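Local atomic coordinates of ATP/GTP-binding site-containing protein A (Brucella abortus, PDB entry 6NTR), a protein that works in the periplasm, where it keeps the cell envelope intact. Residues Asp20-Ile25 against Tyr226-Met231; Thr191-Asp196 against Ile206-Phe211; Arg49-Val54 against Gln61-Gln66. All coordinates share one frame; numbering follows the deposited sequence.

Interaction 1 of 3, residues Asp20-Ile25 against Tyr226-Met231; sequences DEKSGI and YGDFSM
The two backbones meet at one point, where the CA atoms of Asp20 and Asp228 come within 5.0 Å. There Asp20 N reaches Asp228 O over 3.2 Å, a weak bond bent to 124° at the hydrogen. Residues 20-25 form a tight turn with helical backbone angles at 21-23, closed by its own serine: Ser23 OG donates to a lone pair of Asp20 O, then accepts from Ile25 N at 3.1 Å, making an ST turn. Gly24 follows with positive phi, which glycine tolerates best. Asp228 packs against this turn, its CB against those of both Asp20 and Ser23 and its carboxylate beside CB of Lys22. The carboxylates of Asp20 and Asp228 come close, OD2 to OD1 3.7 Å, a repulsion probably eased by Arg18, which forms a salt bridge with Asp20 OD1, and by the amino group of Lys22, with NZ 4.9 Å from Asp228 OD1. Beyond the turn, Ile25 lays CD1, the methyl ending its longer branch, over one face of the Phe229 ring, a CH-pi contact 4.1 Å from the centroid; Tyr226 CB lies over the opposite face. The contact thus joins the turn between strands 8-19 and 25-39 to Phe229 and the loop leading into strand 229-240, which pairs with strand 8-19, while Ile25 also touches Val54 of strand 43-56 and Phe229 rests on Leu28.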
# COMPACT_ATOMS: atom_id res chain seq x y z
N ASP A 20 -17.58 8.08 -10.38
CA ASP A 20 -19.00 7.99 -10.12
C ASP A 20 -19.59 9.37 -10.07
O ASP A 20 -18.91 10.32 -9.77
CB ASP A 20 -19.26 7.24 -8.82
CG ASP A 20 -19.58 5.76 -9.04
OD1 ASP A 20 -19.25 5.23 -10.11
OD2 ASP A 20 -20.14 5.13 -8.13
N GLU A 21 -20.88 9.49 -10.36
CA GLU A 21 -21.56 10.77 -10.33
C GLU A 21 -21.51 11.25 -8.90
O GLU A 21 -21.46 12.43 -8.63
CB GLU A 21 -23.00 10.63 -10.81
CG GLU A 21 -23.90 11.80 -10.45
CD GLU A 21 -25.05 11.96 -11.42
OE1 GLU A 21 -24.82 11.81 -12.61
OE2 GLU A 21 -26.17 12.24 -10.97
N LYS A 22 -21.58 10.30 -7.99
CA LYS A 22 -21.59 10.55 -6.56
C LYS A 22 -20.31 11.24 -6.13
O LYS A 22 -20.34 12.15 -5.32
CB LYS A 22 -21.71 9.23 -5.83
CG LYS A 22 -22.97 9.06 -5.00
CD LYS A 22 -23.02 7.68 -4.37
CE LYS A 22 -23.54 6.63 -5.34
NZ LYS A 22 -24.16 5.44 -4.69
N SER A 23 -19.20 10.82 -6.70
CA SER A 23 -17.91 11.37 -6.35
C SER A 23 -17.76 12.86 -6.65
O SER A 23 -17.14 13.57 -5.88
CB SER A 23 -16.82 10.57 -7.03
OG SER A 23 -16.58 11.07 -8.31
N GLY A 24 -18.28 13.31 -7.78
CA GLY A 24 -18.23 14.71 -8.16
C GLY A 24 -16.87 15.11 -8.68
O GLY A 24 -16.57 16.27 -8.91
N ILE A 25 -16.05 14.11 -8.89
CA ILE A 25 -14.68 14.26 -9.35
C ILE A 25 -14.66 14.31 -10.87
O ILE A 25 -15.18 13.41 -11.52
CB ILE A 25 -13.82 13.08 -8.86
CG1 ILE A 25 -13.79 13.03 -7.35
CG2 ILE A 25 -12.43 13.16 -9.44
CD1 ILE A 25 -13.19 11.76 -6.85
N TYR A 226 -11.50 2.76 -4.97
CA TYR A 226 -11.87 3.41 -3.73
C TYR A 226 -13.36 3.38 -3.52
O TYR A 226 -13.85 3.94 -2.57
CB TYR A 226 -11.41 4.85 -3.73
CG TYR A 226 -9.92 5.00 -3.67
CD1 TYR A 226 -9.24 4.84 -2.48
CD2 TYR A 226 -9.19 5.29 -4.79
CE1 TYR A 226 -7.88 4.96 -2.43
CE2 TYR A 226 -7.83 5.42 -4.75
CZ TYR A 226 -7.18 5.25 -3.56
OH TYR A 226 -5.83 5.37 -3.51
N GLY A 227 -14.07 2.70 -4.41
CA GLY A 227 -15.51 2.64 -4.33
C GLY A 227 -16.09 3.43 -5.46
O GLY A 227 -16.15 2.95 -6.58
N ASP A 228 -16.48 4.66 -5.18
CA ASP A 228 -17.07 5.52 -6.19
C ASP A 228 -16.09 5.79 -7.32
O ASP A 228 -16.50 5.81 -8.47
CB ASP A 228 -17.48 6.87 -5.61
CG ASP A 228 -18.58 6.77 -4.58
OD1 ASP A 228 -19.32 5.77 -4.59
OD2 ASP A 228 -18.70 7.69 -3.77
N PHE A 229 -14.82 5.99 -7.00
CA PHE A 229 -13.82 6.29 -8.02
C PHE A 229 -12.60 5.41 -7.94
O PHE A 229 -12.26 4.95 -6.87
CB PHE A 229 -13.38 7.74 -7.92
CG PHE A 229 -12.33 7.98 -6.88
CD1 PHE A 229 -12.68 8.21 -5.58
CD2 PHE A 229 -11.01 8.00 -7.22
CE1 PHE A 229 -11.72 8.44 -4.63
CE2 PHE A 229 -10.05 8.23 -6.27
CZ PHE A 229 -10.41 8.46 -4.98
N SER A 230 -11.95 5.16 -9.07
CA SER A 230 -10.75 4.36 -9.09
C SER A 230 -9.62 5.17 -9.72
O SER A 230 -9.84 6.05 -10.55
CB SER A 230 -10.98 3.04 -9.84
OG SER A 230 -11.66 3.27 -11.05
N MSE A 231 -8.40 4.82 -9.32
CA MSE A 231 -7.21 5.47 -9.80
C MSE A 231 -6.33 4.44 -10.41
O MSE A 231 -6.44 3.25 -10.11
CB MSE A 231 -6.42 6.00 -8.62
CG MSE A 231 -7.17 7.06 -7.85
SE MSE A 231 -5.91 7.73 -6.52
CE MSE A 231 -4.32 7.02 -7.39

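Interaction 2 of 3, residues Thr191-Asp196 against Ile206-Phe211; sequences TIAYFD and IYRINF
Strands 187-195 and 207-214 form an antiparallel beta hairpin in the barrel-like fold of this protein, and this contact is its end next to the connecting loop. The short strand axes run 4.7 Å apart at 172°. Ile192 and Ile209 make a hydrogen-bonded pair with two nearly straight bonds, Ile192 N to Ile209 O at 2.9 Å and Ile209 N to Ile192 O at 3.0 Å. Two residues on, Tyr194 N donates to Tyr207 O at 2.8 Å, nearly along the carbonyl axis. Toward the loop the regular pattern ends: Tyr194 O accepts a weak, bent hydrogen bond from Ile206 N.

The face bearing Ile192, Tyr194, Tyr207 and Ile209 is apolar and aromatic. Tyr194 holds CG beside its backbone N, whereas Tyr207 holds CG anti to N (chi1 154°), and these different torsions bring the side-by-side rings into an edge-to-face stack. The edge of Tyr207 points at the face of Tyr194, with centroids 5.0 Å apart and planes at 61°. Tyrosine suits the place because its ring packs while its hydroxyl remains available for polar partners; Tyr194 OH bonds a glycerol, probably from the crystallisation liquor. CG2 of Ile209 lies at the edge of the Tyr194 ring. Further along, branched Ile192 brings CG1 and CD1 to the edge of Phe211, and both residues touch Leu133 of helix 126-138.

On the other face, Arg208 runs its aliphatic part past Thr191 and Ala193 before bending at chi3, a chain long enough to pack here while NH2 makes a long, weak ion pair with Asp225. Its CD lies 4.1 Å from Ala193 CB and equally far from Thr191 CG2.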
# COMPACT_ATOMS: atom_id res chain seq x y z
N THR A 191 -4.79 -9.19 -6.77
CA THR A 191 -5.89 -8.36 -6.30
C THR A 191 -5.98 -8.54 -4.79
O THR A 191 -6.09 -9.67 -4.31
CB THR A 191 -7.21 -8.73 -6.99
OG1 THR A 191 -7.10 -8.50 -8.39
CG2 THR A 191 -8.36 -7.92 -6.44
N ILE A 192 -5.91 -7.45 -4.05
CA ILE A 192 -6.11 -7.48 -2.61
C ILE A 192 -7.36 -6.66 -2.30
O ILE A 192 -7.43 -5.48 -2.65
CB ILE A 192 -4.89 -6.95 -1.86
CG1 ILE A 192 -3.65 -7.74 -2.28
CG2 ILE A 192 -5.09 -7.06 -0.38
CD1 ILE A 192 -2.43 -7.50 -1.43
N ALA A 193 -8.35 -7.30 -1.67
CA ALA A 193 -9.56 -6.63 -1.23
C ALA A 193 -9.52 -6.50 0.28
O ALA A 193 -9.22 -7.47 0.98
CB ALA A 193 -10.81 -7.38 -1.66
N TYR A 194 -9.83 -5.30 0.77
CA TYR A 194 -9.67 -4.95 2.17
C TYR A 194 -11.04 -4.86 2.80
O TYR A 194 -11.92 -4.16 2.29
CB TYR A 194 -8.92 -3.61 2.30
CG TYR A 194 -7.42 -3.63 1.99
CD1 TYR A 194 -6.95 -3.81 0.71
CD2 TYR A 194 -6.48 -3.38 2.99
CE1 TYR A 194 -5.60 -3.80 0.42
CE2 TYR A 194 -5.12 -3.35 2.71
CZ TYR A 194 -4.69 -3.57 1.42
OH TYR A 194 -3.35 -3.55 1.13
N PHE A 195 -11.21 -5.59 3.88
CA PHE A 195 -12.47 -5.66 4.57
C PHE A 195 -12.33 -5.38 6.03
O PHE A 195 -11.35 -5.75 6.66
CB PHE A 195 -13.08 -7.08 4.45
CG PHE A 195 -13.40 -7.50 3.05
CD1 PHE A 195 -14.56 -7.10 2.46
CD2 PHE A 195 -12.55 -8.30 2.34
CE1 PHE A 195 -14.86 -7.47 1.18
CE2 PHE A 195 -12.84 -8.67 1.06
CZ PHE A 195 -14.00 -8.25 0.47
N ASP A 196 -13.33 -4.72 6.56
CA ASP A 196 -13.35 -4.49 7.97
C ASP A 196 -14.64 -5.07 8.49
O ASP A 196 -15.68 -4.96 7.89
CB ASP A 196 -13.22 -3.02 8.35
CG ASP A 196 -12.84 -2.86 9.79
OD1 ASP A 196 -12.04 -3.66 10.28
OD2 ASP A 196 -13.36 -1.96 10.44
N ILE A 206 -13.80 -2.25 1.82
CA ILE A 206 -13.64 -0.81 1.97
C ILE A 206 -12.71 -0.26 0.90
O ILE A 206 -12.82 0.91 0.53
CB ILE A 206 -13.12 -0.48 3.38
CG1 ILE A 206 -11.78 -1.17 3.60
CG2 ILE A 206 -14.13 -0.89 4.45
CD1 ILE A 206 -11.28 -1.07 4.98
N TYR A 207 -11.82 -1.08 0.36
CA TYR A 207 -10.86 -0.63 -0.63
C TYR A 207 -10.34 -1.87 -1.34
O TYR A 207 -10.26 -2.95 -0.75
CB TYR A 207 -9.74 0.18 0.04
CG TYR A 207 -8.39 0.22 -0.64
CD1 TYR A 207 -8.10 1.19 -1.60
CD2 TYR A 207 -7.38 -0.64 -0.27
CE1 TYR A 207 -6.85 1.24 -2.21
CE2 TYR A 207 -6.13 -0.59 -0.88
CZ TYR A 207 -5.88 0.34 -1.84
OH TYR A 207 -4.63 0.37 -2.42
N ARG A 208 -10.02 -1.73 -2.61
CA ARG A 208 -9.56 -2.85 -3.40
C ARG A 208 -8.48 -2.39 -4.37
O ARG A 208 -8.67 -1.38 -5.06
CB ARG A 208 -10.71 -3.47 -4.17
CG ARG A 208 -10.32 -4.70 -4.95
CD ARG A 208 -11.53 -5.53 -5.29
NE ARG A 208 -12.38 -4.87 -6.27
CZ ARG A 208 -12.03 -4.61 -7.52
NH1 ARG A 208 -10.84 -4.97 -7.99
NH2 ARG A 208 -12.88 -3.99 -8.32
N ILE A 209 -7.40 -3.14 -4.45
CA ILE A 209 -6.32 -2.83 -5.34
C ILE A 209 -5.87 -4.01 -6.18
O ILE A 209 -5.68 -5.08 -5.67
CB ILE A 209 -5.10 -2.28 -4.56
CG1 ILE A 209 -4.02 -1.85 -5.53
CG2 ILE A 209 -4.52 -3.31 -3.63
CD1 ILE A 209 -2.82 -1.21 -4.87
N ASN A 210 -5.65 -3.76 -7.45
CA ASN A 210 -5.16 -4.77 -8.35
C ASN A 210 -3.77 -4.37 -8.79
O ASN A 210 -3.56 -3.26 -9.18
CB ASN A 210 -6.04 -4.85 -9.59
CG ASN A 210 -7.46 -5.18 -9.26
OD1 ASN A 210 -8.22 -4.35 -8.82
ND2 ASN A 210 -7.82 -6.42 -9.49
N PHE A 211 -2.82 -5.29 -8.74
CA PHE A 211 -1.48 -4.97 -9.16
C PHE A 211 -0.76 -6.17 -9.73
O PHE A 211 -1.14 -7.28 -9.50
CB PHE A 211 -0.68 -4.36 -8.00
CG PHE A 211 -0.52 -5.25 -6.81
CD1 PHE A 211 -1.47 -5.28 -5.83
CD2 PHE A 211 0.57 -6.05 -6.67
CE1 PHE A 211 -1.34 -6.09 -4.74
CE2 PHE A 211 0.71 -6.87 -5.59
CZ PHE A 211 -0.25 -6.89 -4.62

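Interaction 3 of 3, residues Arg49-Val54 against Gln61-Gln66; sequences RFVTRV and QRVTDQ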
# COMPACT_ATOMS: atom_id res chain seq x y z
N ARG A 49 5.16 8.85 -0.61
CA ARG A 49 4.41 10.09 -0.73
C ARG A 49 3.32 9.89 -1.77
O ARG A 49 3.58 9.40 -2.87
CB ARG A 49 5.34 11.24 -1.15
CG ARG A 49 4.67 12.60 -1.19
CD ARG A 49 5.66 13.69 -1.53
NE ARG A 49 4.99 14.95 -1.88
CZ ARG A 49 5.48 15.84 -2.74
NH1 ARG A 49 6.64 15.62 -3.34
NH2 ARG A 49 4.81 16.95 -3.00
N PHE A 50 2.10 10.28 -1.42
CA PHE A 50 0.96 10.15 -2.31
C PHE A 50 0.31 11.49 -2.64
O PHE A 50 -0.40 12.03 -1.84
CB PHE A 50 -0.04 9.26 -1.58
CG PHE A 50 -1.04 8.61 -2.45
CD1 PHE A 50 -0.68 7.58 -3.28
CD2 PHE A 50 -2.36 9.00 -2.41
CE1 PHE A 50 -1.61 6.97 -4.08
CE2 PHE A 50 -3.30 8.40 -3.21
CZ PHE A 50 -2.92 7.38 -4.05
N VAL A 51 0.50 11.98 -3.85
CA VAL A 51 -0.07 13.26 -4.27
C VAL A 51 -1.12 13.13 -5.37
O VAL A 51 -0.86 12.58 -6.41
CB VAL A 51 1.03 14.18 -4.79
CG1 VAL A 51 0.48 15.56 -5.06
CG2 VAL A 51 2.16 14.25 -3.80
N THR A 52 -2.29 13.69 -5.12
CA THR A 52 -3.41 13.62 -6.06
C THR A 52 -3.96 15.01 -6.30
O THR A 52 -4.43 15.67 -5.37
CB THR A 52 -4.54 12.72 -5.55
OG1 THR A 52 -5.00 13.20 -4.27
CG2 THR A 52 -4.09 11.28 -5.44
N ARG A 53 -3.97 15.44 -7.55
CA ARG A 53 -4.57 16.71 -7.90
C ARG A 53 -5.98 16.36 -8.41
O ARG A 53 -6.13 15.85 -9.50
CB ARG A 53 -3.75 17.38 -9.00
CG ARG A 53 -2.26 17.28 -8.80
CD ARG A 53 -1.53 18.42 -9.49
NE ARG A 53 -1.97 19.72 -9.00
CZ ARG A 53 -1.17 20.58 -8.39
NH1 ARG A 53 0.10 20.28 -8.23
NH2 ARG A 53 -1.64 21.74 -7.96
N VAL A 54 -6.99 16.65 -7.61
CA VAL A 54 -8.37 16.32 -7.93
C VAL A 54 -9.21 17.52 -8.36
O VAL A 54 -9.31 18.51 -7.66
CB VAL A 54 -9.05 15.61 -6.74
CG1 VAL A 54 -10.54 15.44 -6.95
CG2 VAL A 54 -8.41 14.26 -6.48
N GLN A 61 -9.12 23.51 -7.48
CA GLN A 61 -8.41 22.26 -7.35
C GLN A 61 -7.96 21.96 -5.92
O GLN A 61 -7.67 22.85 -5.17
CB GLN A 61 -7.20 22.25 -8.25
CG GLN A 61 -6.83 20.89 -8.75
CD GLN A 61 -5.54 20.88 -9.51
OE1 GLN A 61 -4.67 21.67 -9.25
NE2 GLN A 61 -5.43 19.98 -10.45
N ARG A 62 -7.94 20.69 -5.56
CA ARG A 62 -7.51 20.24 -4.24
C ARG A 62 -6.36 19.27 -4.41
O ARG A 62 -6.52 18.22 -5.05
CB ARG A 62 -8.62 19.57 -3.45
CG ARG A 62 -8.21 19.23 -2.01
CD ARG A 62 -9.20 18.29 -1.28
NE ARG A 62 -9.94 18.97 -0.21
CZ ARG A 62 -10.40 18.39 0.89
NH1 ARG A 62 -10.20 17.11 1.12
NH2 ARG A 62 -11.06 19.11 1.79
N VAL A 63 -5.22 19.60 -3.82
CA VAL A 63 -4.01 18.80 -3.96
C VAL A 63 -3.71 18.22 -2.59
O VAL A 63 -3.30 18.94 -1.68
CB VAL A 63 -2.83 19.63 -4.47
CG1 VAL A 63 -1.65 18.74 -4.65
CG2 VAL A 63 -3.18 20.39 -5.78
N THR A 64 -3.94 16.92 -2.43
CA THR A 64 -3.69 16.22 -1.19
C THR A 64 -2.36 15.49 -1.30
O THR A 64 -2.09 14.85 -2.32
CB THR A 64 -4.83 15.25 -0.88
OG1 THR A 64 -6.05 15.99 -0.77
CG2 THR A 64 -4.60 14.58 0.40
N ASP A 65 -1.49 15.71 -0.32
CA ASP A 65 -0.15 15.15 -0.28
C ASP A 65 -0.03 14.35 0.99
O ASP A 65 0.02 14.91 2.07
CB ASP A 65 0.89 16.29 -0.31
CG ASP A 65 2.30 15.80 -0.43
OD1 ASP A 65 2.62 14.81 0.19
OD2 ASP A 65 3.10 16.41 -1.14
N GLN A 66 0.02 13.04 0.86
CA GLN A 66 0.13 12.16 1.99
C GLN A 66 1.58 11.73 2.03
O GLN A 66 2.11 11.28 1.04
CB GLN A 66 -0.80 10.97 1.81
CG GLN A 66 -1.73 10.68 2.98
CD GLN A 66 -3.14 10.28 2.57
OE1 GLN A 66 -3.44 10.13 1.41
NE2 GLN A 66 -4.00 10.11 3.55
O HOH W 1 -6.76 15.46 -4.01
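Asp65 OD2 is gripped by two nitrogens of Arg49, NE at 2.5 Å and NH2 at 2.6 Å, in a side-on salt bridge across the antiparallel beta hairpin of strands 43-56 and 62-72. NE meets the syn lone pair of OD2, NH2 comes nearly along the C-O axis, and the guanidinium and carboxylate planes lie only 14° apart. Arginine suits this place because its chain, extended from CG to NE, spans the gap diagonally. The backbone pairs are regular: Phe50 with Gln66, Thr52 with Thr64 and Val54 with Arg62 each exchange two hydrogen bonds, the one from Arg62 N weak.

On the face of Asp65, Val51 and Val63 pack CG1 to CG1 at 3.8 Å, beta-branched residues suited to an extended strand. Arg53 bends at chi3 so that its guanidinium lies with one face over Val63, while NH2 donates to Gln61 OE1 and NE adds a weak bond to the same oxygen. On the opposite face, Phe50 and Thr52 meet Met231 of strand 229-240. Beside the matching threonines, a water donates to Thr52 O at 2.7 Å and lies 3.4 Å from Thr64 OG1, a weak bond.

In the fold
Interactions 2 and 3 are both local hairpins, one following the other along the chain, whereas interaction 1 joins residues some 200 positions apart and encloses both in sequence. In space, interaction 1 touches both: its centre is about 16 Å from that of interaction 2 and about 15 Å from that of interaction 3. Tyr226 reaches each of them, with CE1 3.9 Å from CE1 of Tyr207 and OH 3.6 Å from CZ of Phe50. Met231 CE packs on the same Phe50 CZ at 3.6 Å, and Ile25 CG2 meets Val54 CG1 at 3.9 Å. Interactions 2 and 3 do not touch; their centres are about 21 Å apart and their nearest atoms about 7 Å.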